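Structural polyprotein, VP1 (Israeli acute paralysis virus, PDB 5CDD) probably serves as a structural building block of the virus capsid, forming pentamers together with the other coat proteins cut from the same polyprotein. Local coordinates at residues Y151-I156 and F190-G195. Residues are numbered along the deposited sequence; the frame is centred on the assembly and turned at random.
Sequences YRKIPI and FGWMIG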
# COMPACT_ATOMS: atom_id res chain seq x y z
N TYR A 151 7.40 7.47 -44.34
CA TYR A 151 6.92 6.14 -44.71
C TYR A 151 6.89 5.21 -43.50
O TYR A 151 7.67 5.38 -42.56
CB TYR A 151 7.83 5.54 -45.77
CG TYR A 151 7.98 6.38 -47.01
CD1 TYR A 151 6.91 6.55 -47.90
CD2 TYR A 151 9.19 7.01 -47.31
CE1 TYR A 151 7.05 7.31 -49.05
CE2 TYR A 151 9.33 7.77 -48.47
CZ TYR A 151 8.26 7.91 -49.33
OH TYR A 151 8.41 8.65 -50.48
N ARG A 152 6.01 4.22 -43.54
CA ARG A 152 5.88 3.27 -42.44
C ARG A 152 7.06 2.30 -42.34
O ARG A 152 7.25 1.65 -41.30
CB ARG A 152 4.57 2.48 -42.59
CG ARG A 152 4.44 1.70 -43.88
CD ARG A 152 3.06 1.08 -43.95
NE ARG A 152 2.03 2.11 -43.95
CZ ARG A 152 0.76 1.89 -43.62
NH1 ARG A 152 0.37 0.68 -43.25
NH2 ARG A 152 -0.11 2.89 -43.65
N LYS A 153 7.85 2.19 -43.41
CA LYS A 153 9.02 1.33 -43.43
C LYS A 153 9.99 1.80 -44.51
O LYS A 153 9.58 2.39 -45.51
CB LYS A 153 8.63 -0.14 -43.66
CG LYS A 153 7.95 -0.45 -44.98
CD LYS A 153 7.74 -1.96 -45.12
CE LYS A 153 6.94 -2.33 -46.36
NZ LYS A 153 5.53 -1.87 -46.30
N ILE A 154 11.28 1.54 -44.29
CA ILE A 154 12.31 1.95 -45.24
C ILE A 154 13.13 0.74 -45.70
O ILE A 154 13.37 -0.18 -44.92
CB ILE A 154 13.30 2.95 -44.59
CG1 ILE A 154 12.54 4.04 -43.82
CG2 ILE A 154 14.18 3.57 -45.65
CD1 ILE A 154 11.81 5.04 -44.68
N PRO A 155 13.57 0.74 -46.97
CA PRO A 155 14.37 -0.39 -47.46
C PRO A 155 15.75 -0.36 -46.81
O PRO A 155 16.39 0.69 -46.74
CB PRO A 155 14.44 -0.15 -48.97
CG PRO A 155 13.19 0.61 -49.26
CD PRO A 155 13.13 1.58 -48.10
N ILE A 156 16.21 -1.51 -46.33
CA ILE A 156 17.52 -1.59 -45.69
C ILE A 156 18.61 -1.28 -46.71
O ILE A 156 18.72 -1.95 -47.74
CB ILE A 156 17.77 -2.98 -45.09
CG1 ILE A 156 16.71 -3.28 -44.03
CG2 ILE A 156 19.16 -3.03 -44.48
CD1 ILE A 156 16.83 -4.66 -43.42
N PHE A 190 13.12 -5.39 -38.03
CA PHE A 190 13.31 -5.64 -39.45
C PHE A 190 12.07 -6.38 -39.94
O PHE A 190 11.34 -6.97 -39.14
CB PHE A 190 14.54 -6.52 -39.70
CG PHE A 190 15.84 -5.83 -39.40
CD1 PHE A 190 16.15 -4.62 -40.00
CD2 PHE A 190 16.76 -6.40 -38.53
CE1 PHE A 190 17.35 -3.98 -39.72
CE2 PHE A 190 17.97 -5.76 -38.25
CZ PHE A 190 18.26 -4.55 -38.86
N GLY A 191 11.84 -6.37 -41.25
CA GLY A 191 10.67 -7.04 -41.79
C GLY A 191 10.86 -7.54 -43.20
O GLY A 191 11.72 -7.06 -43.94
N TRP A 192 10.03 -8.51 -43.58
CA TRP A 192 10.08 -9.11 -44.91
C TRP A 192 11.29 -9.97 -45.24
O TRP A 192 12.02 -9.71 -46.20
CB TRP A 192 9.96 -8.04 -45.99
CG TRP A 192 9.17 -8.49 -47.19
CD1 TRP A 192 9.39 -9.60 -47.95
CD2 TRP A 192 8.04 -7.82 -47.75
NE1 TRP A 192 8.45 -9.67 -48.96
CE2 TRP A 192 7.61 -8.59 -48.86
CE3 TRP A 192 7.34 -6.65 -47.44
CZ2 TRP A 192 6.52 -8.23 -49.65
CZ3 TRP A 192 6.25 -6.29 -48.22
CH2 TRP A 192 5.85 -7.08 -49.32
N MET A 193 11.49 -11.01 -44.44
CA MET A 193 12.61 -11.93 -44.60
C MET A 193 12.96 -12.38 -46.01
O MET A 193 12.08 -12.73 -46.80
CB MET A 193 12.39 -13.15 -43.71
CG MET A 193 13.54 -14.13 -43.70
SD MET A 193 13.08 -15.63 -42.83
CE MET A 193 13.44 -15.14 -41.17
N ILE A 194 14.25 -12.38 -46.31
CA ILE A 194 14.74 -12.79 -47.62
C ILE A 194 15.87 -13.80 -47.45
O ILE A 194 16.08 -14.33 -46.36
CB ILE A 194 15.25 -11.58 -48.43
CG1 ILE A 194 16.27 -10.79 -47.61
CG2 ILE A 194 14.08 -10.69 -48.82
CD1 ILE A 194 16.83 -9.58 -48.33
N GLY A 195 16.61 -14.07 -48.53
CA GLY A 195 17.71 -15.01 -48.45
C GLY A 195 18.97 -14.37 -47.89
O GLY A 195 19.24 -13.20 -48.16
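Ile156 and Phe190 meet in the jelly-roll beta-sandwich of this capsid protein, where strands 154-155 and 189-191 both pair antiparallel with strand 87-98. The two side chains cross at about a right angle. Only the delta methyl of Ile156 reaches the ring, approaching obliquely beside the CD1-CE1 bond of the ring: CD1 of Ile156 is 3.5 Å from CD1 of Phe190 and 3.8 Å from its CE1. The extended outer arm of Ile156, with CD1 anti to CA (chi2 177°), carries the methyl out to the phenyl. Tyr88 of the shared strand and Ser82 at the end of helix 77-82 touch both side chains, and both are buried.

A second, looser touch joins Lys153 to Trp192. Here the lysine chain arrives at the edge of the indole, near its plane, and its ammonium group is held elsewhere, by the carbonyl O of Val46 of a neighbouring subunit. Phe87 of the same chain makes a cation-pi contact with Lys153, while Trp192 NE1 bonds to Tyr95 OH of another subunit. No hydrogen bond links the two segments directly; at the indole edge the nearest approach is 4.4 Å, from CE of Lys153 to CZ3 of Trp192.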